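Local coordinates for protein putative metal-dependent isothiocyanate hydrolase SaxA (Pectobacterium carotovorum, PDB 6BRM) that probably hydrolyses isothiocyanates, the toxic products of plant glucosinolates, at a two-zinc site of the metallo-beta-lactamase type, at residues R7-V12 with T70-E75; F20-M25 with C147-T152. All blocks are in the same frame, centred on the assembly; numbering follows the deposited sequence.

Interaction 1 of 2, residues R7-V12 with T70-E75; sequences RNATLV and TDHWDE. With ZN (zinc ion), chain M.
Asn8 swings its CG opposite the backbone N (chi1 -158°), carrying its amide toward Asp71, whose CG lies between its own N and carbonyl carbon (chi1 61°), a rotamer that points OD2 at a zinc ion while keeping it near the amide. Asp71 and His72 close the HxHxDH motif of the metallo-beta-lactamase fold, which begins with His67 and His69, ligands of the other zinc. Asn8 ND2 gives a hydrogen bond to Asp71 O at 2.9 Å; the acceptor lies nearly in the plane of the amide, while the donor is tilted 29° from the carbonyl plane. The same nitrogen makes a weak bond to Asp71 OD2 at 3.3 Å, so one amide nitrogen grips the backbone of a metal ligand and, more weakly, its side chain. Asparagine suits the place twice: its amide donates, and its backbone tolerates the positive phi required at the second position of the type II' turn from Arg7 to Thr10. Next in that turn, Ala9 sets its CB obliquely against the His72 ring, 3.5 Å from CE1; the single methyl lets the turn lie close to the imidazole. On the ring, ND1 is hydrogen-bonded to Asp23, which helps to fix its rotation and turns NE2 to the metal. Asp164 and His221 join Asp71, His72 and two waters around this zinc. Asp71 binds through a single oxygen: OD2 is 2.2 Å from the zinc ion, whereas OD1 accepts a hydrogen bond from one of the zinc-bound waters.

Interaction 2 of 2, residues F20-M25 with C147-T152; sequences FLIDPM and CGLVFT
Strands 18-22 and 148-152 belong to different sheets and face each other across the interior, running in roughly opposite senses with the CA atoms of Ile22 and Leu149 9.8 Å apart and those of Phe20 and Phe151 11.3 Å apart. At that spacing side chains, not backbones, must bridge the gap, and every second residue turns inward to do so. Phe20 and Phe151 span the wider end. Their side chains pass alongside each other, pointing opposite ways, and the rings meet at one corner, CE2 of Phe20 lying 3.9 Å from CE2 of Phe151. With centroids 5.5 Å apart and planes at 36°, they form an inclined aromatic pair. Where the backbones draw closer, smaller branched residues suffice: Ile22 CG2 approaches Leu149 CD1 at 4.4 Å, a looser apolar touch. All four residues are buried and wholly hydrocarbon beyond CB, as befits the core between the two sheets of a metallo-beta-lactamase fold. Strands 10-15 and 62-64 lie on either side of strand 18-22: Leu13 of the former touches Ile22 and Phe151, while Ile64 of the latter packs on Phe20, Leu149 and Phe151, and strand 120-124 adds Ile121 against Phe151.

Both contacts are buried, but they serve different parts of the fold. Interaction 1 holds a turn before strand 10-15 to the metal-binding loop through an amide and a methyl group, beside the zinc that the loop itself binds; interaction 2 joins the two sheets by hydrocarbon packing alone. Strands 10-15 and 18-22 are sheet neighbours, so the segments 7-12 and 20-25 also meet directly. Asp23, just past the strand whose Ile22 packs in the core, is the junction: besides serving His72 with its carboxylate, it offers its backbone O to Thr10 OG1 at 2.7 Å, a probable hydrogen bond. Met25 CE then packs against Asn8 CB, bringing the end of 20-25 alongside the zinc site.

Interaction 1 of 2, residues R7-V12 with T70-E75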
ATOM      1  N   ARG B   7     -12.352  24.499  -4.728  1.00 60.82           N
ATOM      2  CA  ARG B   7     -13.556  23.653  -4.778  1.00 60.92           C
ATOM      3  C   ARG B   7     -13.162  22.203  -5.085  1.00 59.26           C
ATOM      4  O   ARG B   7     -12.324  21.960  -5.956  1.00 59.59           O
ATOM      5  CB  ARG B   7     -14.582  24.178  -5.800  1.00 60.76           C
ATOM      6  CG  ARG B   7     -14.107  24.218  -7.251  1.00 62.03           C
ATOM      7  CD  ARG B   7     -14.749  23.143  -8.126  1.00 61.79           C
ATOM      8  NE  ARG B   7     -15.942  23.640  -8.821  1.00 60.78           N
ATOM      9  CZ  ARG B   7     -15.948  24.337  -9.963  1.00 59.75           C
ATOM     10  NH1 ARG B   7     -14.819  24.654 -10.595  1.00 58.55           N
ATOM     11  NH2 ARG B   7     -17.109  24.727 -10.488  1.00 59.93           N
ATOM     12  N   ASN B   8     -13.770  21.259  -4.365  1.00 57.19           N
ATOM     13  CA  ASN B   8     -13.381  19.839  -4.385  1.00 54.99           C
ATOM     14  C   ASN B   8     -11.935  19.696  -3.858  1.00 55.15           C
ATOM     15  O   ASN B   8     -11.636  20.253  -2.798  1.00 57.42           O
ATOM     16  CB  ASN B   8     -13.622  19.212  -5.776  1.00 53.26           C
ATOM     17  CG  ASN B   8     -13.767  17.693  -5.727  1.00 52.80           C
ATOM     18  OD1 ASN B   8     -14.506  17.146  -4.904  1.00 51.27           O
ATOM     19  ND2 ASN B   8     -13.061  17.007  -6.618  1.00 53.08           N
ATOM     20  N   ALA B   9     -11.053  18.972  -4.556  1.00 54.32           N
ATOM     21  CA  ALA B   9      -9.651  18.824  -4.148  1.00 53.32           C
ATOM     22  C   ALA B   9      -8.752  19.910  -4.741  1.00 52.70           C
ATOM     23  O   ALA B   9      -7.540  19.905  -4.505  1.00 52.26           O
ATOM     24  CB  ALA B   9      -9.138  17.448  -4.542  1.00 53.61           C
ATOM     25  N   THR B  10      -9.337  20.825  -5.519  1.00 52.47           N
ATOM     26  CA  THR B  10      -8.604  21.960  -6.061  1.00 52.91           C
ATOM     27  C   THR B  10      -8.247  22.930  -4.934  1.00 53.60           C
ATOM     28  O   THR B  10      -9.087  23.255  -4.087  1.00 52.97           O
ATOM     29  CB  THR B  10      -9.414  22.687  -7.150  1.00 53.31           C
ATOM     30  OG1 THR B  10      -9.928  21.724  -8.080  1.00 54.10           O
ATOM     31  CG2 THR B  10      -8.556  23.703  -7.896  1.00 52.61           C
ATOM     32  N   LEU B  11      -6.986  23.358  -4.920  1.00 53.32           N
ATOM     33  CA  LEU B  11      -6.483  24.289  -3.913  1.00 53.05           C
ATOM     34  C   LEU B  11      -5.175  24.920  -4.367  1.00 54.26           C
ATOM     35  O   LEU B  11      -4.432  24.317  -5.148  1.00 55.46           O
ATOM     36  CB  LEU B  11      -6.305  23.583  -2.562  1.00 53.20           C
ATOM     37  CG  LEU B  11      -5.689  22.176  -2.517  1.00 53.00           C
ATOM     38  CD1 LEU B  11      -4.177  22.234  -2.373  1.00 52.57           C
ATOM     39  CD2 LEU B  11      -6.291  21.369  -1.375  1.00 52.25           C
ATOM     40  N   VAL B  12      -4.919  26.144  -3.898  1.00 55.03           N
ATOM     41  CA  VAL B  12      -3.631  26.808  -4.116  1.00 55.59           C
ATOM     42  C   VAL B  12      -2.888  26.906  -2.789  1.00 54.17           C
ATOM     43  O   VAL B  12      -3.489  27.186  -1.749  1.00 52.40           O
ATOM     44  CB  VAL B  12      -3.743  28.189  -4.822  1.00 57.26           C
ATOM     45  CG1 VAL B  12      -4.350  28.017  -6.205  1.00 57.20           C
ATOM     46  CG2 VAL B  12      -4.553  29.201  -4.022  1.00 58.50           C
ATOM     47  N   THR B  70     -11.422  13.037 -13.515  1.00 48.77           N
ATOM     48  CA  THR B  70     -11.989  14.280 -14.070  1.00 49.63           C
ATOM     49  C   THR B  70     -12.257  15.368 -13.024  1.00 50.87           C
ATOM     50  O   THR B  70     -12.080  16.555 -13.311  1.00 50.45           O
ATOM     51  CB  THR B  70     -13.281  13.999 -14.867  1.00 49.80           C
ATOM     52  OG1 THR B  70     -13.081  12.864 -15.721  1.00 49.55           O
ATOM     53  CG2 THR B  70     -13.677  15.205 -15.717  1.00 49.93           C
ATOM     54  N   ASP B  71     -12.640  14.959 -11.813  1.00 51.41           N
ATOM     55  CA  ASP B  71     -12.807  15.890 -10.676  1.00 51.87           C
ATOM     56  C   ASP B  71     -11.490  16.446 -10.084  1.00 51.50           C
ATOM     57  O   ASP B  71     -11.520  17.156  -9.074  1.00 53.76           O
ATOM     58  CB  ASP B  71     -13.656  15.244  -9.559  1.00 52.49           C
ATOM     59  CG  ASP B  71     -13.016  13.993  -8.981  1.00 53.06           C
ATOM     60  OD1 ASP B  71     -12.684  13.097  -9.785  1.00 55.13           O
ATOM     61  OD2 ASP B  71     -12.846  13.890  -7.744  1.00 51.60           O
ATOM     62  N   HIS B  72     -10.347  16.094 -10.680  1.00 49.64           N
ATOM     63  CA  HIS B  72      -9.041  16.683 -10.351  1.00 48.51           C
ATOM     64  C   HIS B  72      -8.306  17.315 -11.547  1.00 47.18           C
ATOM     65  O   HIS B  72      -7.262  17.934 -11.362  1.00 47.39           O
ATOM     66  CB  HIS B  72      -8.145  15.599  -9.745  1.00 47.85           C
ATOM     67  CG  HIS B  72      -8.737  14.935  -8.546  1.00 45.94           C
ATOM     68  ND1 HIS B  72      -8.375  15.264  -7.260  1.00 46.18           N
ATOM     69  CD2 HIS B  72      -9.680  13.969  -8.437  1.00 47.28           C
ATOM     70  CE1 HIS B  72      -9.065  14.528  -6.407  1.00 46.84           C
ATOM     71  NE2 HIS B  72      -9.865  13.733  -7.097  1.00 47.77           N
ATOM     72  N   TRP B  73      -8.855  17.170 -12.755  1.00 46.86           N
ATOM     73  CA  TRP B  73      -8.189  17.562 -13.998  1.00 45.93           C
ATOM     74  C   TRP B  73      -9.194  17.381 -15.142  1.00 48.38           C
ATOM     75  O   TRP B  73      -9.187  16.356 -15.839  1.00 48.98           O
ATOM     76  CB  TRP B  73      -6.929  16.711 -14.223  1.00 44.19           C
ATOM     77  CG  TRP B  73      -6.137  17.029 -15.463  1.00 42.47           C
ATOM     78  CD1 TRP B  73      -5.883  16.188 -16.508  1.00 41.25           C
ATOM     79  CD2 TRP B  73      -5.485  18.265 -15.776  1.00 41.10           C
ATOM     80  NE1 TRP B  73      -5.119  16.824 -17.453  1.00 40.89           N
ATOM     81  CE2 TRP B  73      -4.858  18.100 -17.029  1.00 40.89           C
ATOM     82  CE3 TRP B  73      -5.372  19.499 -15.119  1.00 41.09           C
ATOM     83  CZ2 TRP B  73      -4.124  19.123 -17.642  1.00 41.22           C
ATOM     84  CZ3 TRP B  73      -4.642  20.522 -15.729  1.00 41.07           C
ATOM     85  CH2 TRP B  73      -4.028  20.323 -16.977  1.00 41.27           C
ATOM     86  N   ASP B  74     -10.073  18.372 -15.303  1.00 51.29           N
ATOM     87  CA  ASP B  74     -11.154  18.325 -16.307  1.00 53.20           C
ATOM     88  C   ASP B  74     -10.752  18.983 -17.622  1.00 56.96           C
ATOM     89  O   ASP B  74      -9.697  19.616 -17.709  1.00 59.24           O
ATOM     90  CB  ASP B  74     -12.460  18.941 -15.762  1.00 53.00           C
ATOM     91  CG  ASP B  74     -12.335  20.420 -15.387  1.00 52.07           C
ATOM     92  OD1 ASP B  74     -11.276  21.046 -15.604  1.00 51.59           O
ATOM     93  OD2 ASP B  74     -13.321  20.961 -14.854  1.00 50.12           O
ATOM     94  N   GLU B  75     -11.605  18.828 -18.635  1.00 63.13           N
ATOM     95  CA  GLU B  75     -11.380  19.418 -19.964  1.00 64.99           C
ATOM     96  C   GLU B  75     -11.246  20.946 -19.900  1.00 64.90           C
ATOM     97  O   GLU B  75     -10.417  21.517 -20.604  1.00 67.94           O
ATOM     98  CB  GLU B  75     -12.506  19.017 -20.935  1.00 67.69           C
ATOM     99  CG  GLU B  75     -12.204  19.243 -22.419  1.00 70.87           C
ATOM    100  CD  GLU B  75     -11.222  18.235 -23.011  1.00 73.50           C
ATOM    101  OE1 GLU B  75     -11.373  17.014 -22.763  1.00 77.09           O
ATOM    102  OE2 GLU B  75     -10.303  18.661 -23.750  1.00 69.59           O
TER
HETATM  103 ZN    ZN M 302     -11.606  12.527  -6.524  1.00 52.75          ZN
HETATM  104  O   HOH W   1     -11.699  11.342  -8.382  1.00 47.57           O
HETATM  105  O   HOH W   2     -13.191  11.131  -5.907  1.00 46.81           O

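Interaction 2 of 2, residues F20-M25 with C147-T152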
ATOM      1  N   PHE B  20       1.695  26.919  -5.688  1.00 50.65           N
ATOM      2  CA  PHE B  20       1.292  25.740  -6.456  1.00 48.66           C
ATOM      3  C   PHE B  20      -0.219  25.729  -6.608  1.00 49.41           C
ATOM      4  O   PHE B  20      -0.929  26.275  -5.765  1.00 50.06           O
ATOM      5  CB  PHE B  20       1.714  24.451  -5.743  1.00 47.72           C
ATOM      6  CG  PHE B  20       3.158  24.425  -5.345  1.00 46.97           C
ATOM      7  CD1 PHE B  20       4.150  24.217  -6.299  1.00 47.09           C
ATOM      8  CD2 PHE B  20       3.531  24.613  -4.022  1.00 46.26           C
ATOM      9  CE1 PHE B  20       5.488  24.194  -5.939  1.00 46.05           C
ATOM     10  CE2 PHE B  20       4.868  24.591  -3.655  1.00 47.09           C
ATOM     11  CZ  PHE B  20       5.847  24.380  -4.614  1.00 47.06           C
ATOM     12  N   LEU B  21      -0.694  25.104  -7.685  1.00 48.27           N
ATOM     13  CA  LEU B  21      -2.110  24.815  -7.885  1.00 47.16           C
ATOM     14  C   LEU B  21      -2.241  23.301  -7.986  1.00 47.71           C
ATOM     15  O   LEU B  21      -1.828  22.712  -8.984  1.00 46.98           O
ATOM     16  CB  LEU B  21      -2.621  25.507  -9.157  1.00 46.59           C
ATOM     17  CG  LEU B  21      -4.038  25.220  -9.678  1.00 46.17           C
ATOM     18  CD1 LEU B  21      -5.122  25.528  -8.657  1.00 45.48           C
ATOM     19  CD2 LEU B  21      -4.279  26.012 -10.955  1.00 46.53           C
ATOM     20  N   ILE B  22      -2.799  22.677  -6.946  1.00 48.20           N
ATOM     21  CA  ILE B  22      -2.939  21.223  -6.887  1.00 48.86           C
ATOM     22  C   ILE B  22      -4.315  20.824  -7.414  1.00 50.95           C
ATOM     23  O   ILE B  22      -5.328  21.325  -6.927  1.00 53.50           O
ATOM     24  CB  ILE B  22      -2.743  20.683  -5.443  1.00 49.09           C
ATOM     25  CG1 ILE B  22      -1.309  20.961  -4.946  1.00 49.87           C
ATOM     26  CG2 ILE B  22      -3.057  19.187  -5.365  1.00 48.58           C
ATOM     27  CD1 ILE B  22      -1.185  22.152  -4.020  1.00 50.25           C
ATOM     28  N   ASP B  23      -4.334  19.924  -8.402  1.00 51.18           N
ATOM     29  CA  ASP B  23      -5.560  19.318  -8.942  1.00 51.65           C
ATOM     30  C   ASP B  23      -6.605  20.335  -9.441  1.00 51.94           C
ATOM     31  O   ASP B  23      -7.668  20.486  -8.830  1.00 52.24           O
ATOM     32  CB  ASP B  23      -6.173  18.364  -7.908  1.00 53.41           C
ATOM     33  CG  ASP B  23      -5.256  17.197  -7.568  1.00 54.05           C
ATOM     34  OD1 ASP B  23      -4.064  17.231  -7.943  1.00 55.19           O
ATOM     35  OD2 ASP B  23      -5.732  16.242  -6.920  1.00 53.30           O
ATOM     36  N   PRO B  24      -6.313  21.021 -10.563  1.00 52.28           N
ATOM     37  CA  PRO B  24      -7.229  22.055 -11.058  1.00 53.98           C
ATOM     38  C   PRO B  24      -8.497  21.515 -11.746  1.00 55.91           C
ATOM     39  O   PRO B  24      -8.411  20.889 -12.806  1.00 55.23           O
ATOM     40  CB  PRO B  24      -6.364  22.866 -12.044  1.00 54.68           C
ATOM     41  CG  PRO B  24      -5.031  22.191 -12.117  1.00 53.70           C
ATOM     42  CD  PRO B  24      -5.143  20.861 -11.442  1.00 52.90           C
ATOM     43  N   MET B  25      -9.653  21.748 -11.118  1.00 58.90           N
ATOM     44  CA  MET B  25     -10.966  21.548 -11.741  1.00 60.61           C
ATOM     45  C   MET B  25     -11.545  22.938 -12.019  1.00 63.11           C
ATOM     46  O   MET B  25     -11.936  23.645 -11.086  1.00 65.51           O
ATOM     47  CB  MET B  25     -11.889  20.749 -10.818  1.00 60.80           C
ATOM     48  CG  MET B  25     -13.109  20.166 -11.515  1.00 62.32           C
ATOM     49  SD  MET B  25     -14.606  20.069 -10.509  1.00 63.78           S
ATOM     50  CE  MET B  25     -14.084  19.072  -9.118  1.00 63.62           C
ATOM     51  N   CYS B 147      -1.680   9.673  -5.963  1.00 51.16           N
ATOM     52  CA  CYS B 147      -0.657   9.888  -4.935  1.00 50.69           C
ATOM     53  C   CYS B 147      -0.986  10.994  -3.934  1.00 49.08           C
ATOM     54  O   CYS B 147      -1.695  11.954  -4.251  1.00 47.24           O
ATOM     55  CB  CYS B 147       0.699  10.189  -5.582  1.00 50.83           C
ATOM     56  SG  CYS B 147       0.795  11.771  -6.453  1.00 54.59           S
ATOM     57  N   GLY B 148      -0.458  10.831  -2.722  1.00 46.84           N
ATOM     58  CA  GLY B 148      -0.432  11.885  -1.716  1.00 44.57           C
ATOM     59  C   GLY B 148       0.805  12.739  -1.905  1.00 43.56           C
ATOM     60  O   GLY B 148       1.699  12.379  -2.678  1.00 43.18           O
ATOM     61  N   LEU B 149       0.852  13.872  -1.206  1.00 42.55           N
ATOM     62  CA  LEU B 149       1.968  14.819  -1.310  1.00 43.09           C
ATOM     63  C   LEU B 149       2.302  15.399   0.055  1.00 43.31           C
ATOM     64  O   LEU B 149       1.434  15.986   0.702  1.00 43.46           O
ATOM     65  CB  LEU B 149       1.614  15.980  -2.238  1.00 43.12           C
ATOM     66  CG  LEU B 149       1.181  15.679  -3.666  1.00 43.74           C
ATOM     67  CD1 LEU B 149       0.585  16.933  -4.290  1.00 44.27           C
ATOM     68  CD2 LEU B 149       2.355  15.170  -4.485  1.00 44.51           C
ATOM     69  N   VAL B 150       3.552  15.233   0.483  1.00 43.12           N
ATOM     70  CA  VAL B 150       4.067  15.887   1.686  1.00 41.98           C
ATOM     71  C   VAL B 150       4.954  17.041   1.236  1.00 40.64           C
ATOM     72  O   VAL B 150       5.652  16.921   0.233  1.00 42.98           O
ATOM     73  CB  VAL B 150       4.862  14.906   2.576  1.00 42.46           C
ATOM     74  CG1 VAL B 150       5.426  15.611   3.806  1.00 42.07           C
ATOM     75  CG2 VAL B 150       3.981  13.729   2.991  1.00 43.10           C
ATOM     76  N   PHE B 151       4.904  18.156   1.961  1.00 39.07           N
ATOM     77  CA  PHE B 151       5.773  19.308   1.706  1.00 38.21           C
ATOM     78  C   PHE B 151       6.611  19.579   2.950  1.00 37.71           C
ATOM     79  O   PHE B 151       6.065  19.752   4.036  1.00 38.54           O
ATOM     80  CB  PHE B 151       4.946  20.543   1.358  1.00 37.82           C
ATOM     81  CG  PHE B 151       4.303  20.483   0.004  1.00 37.22           C
ATOM     82  CD1 PHE B 151       3.061  19.893  -0.164  1.00 37.89           C
ATOM     83  CD2 PHE B 151       4.937  21.032  -1.104  1.00 37.83           C
ATOM     84  CE1 PHE B 151       2.463  19.841  -1.416  1.00 38.14           C
ATOM     85  CE2 PHE B 151       4.351  20.982  -2.359  1.00 37.98           C
ATOM     86  CZ  PHE B 151       3.110  20.385  -2.516  1.00 38.28           C
ATOM     87  N   THR B 152       7.931  19.634   2.774  1.00 38.20           N
ATOM     88  CA  THR B 152       8.893  19.745   3.875  1.00 37.72           C
ATOM     89  C   THR B 152       9.824  20.924   3.600  1.00 37.86           C
ATOM     90  O   THR B 152      10.295  21.093   2.474  1.00 39.43           O
ATOM     91  CB  THR B 152       9.656  18.401   4.046  1.00 37.92           C
ATOM     92  OG1 THR B 152       8.964  17.586   5.001  1.00 38.44           O
ATOM     93  CG2 THR B 152      11.099  18.569   4.510  1.00 38.40           C
TER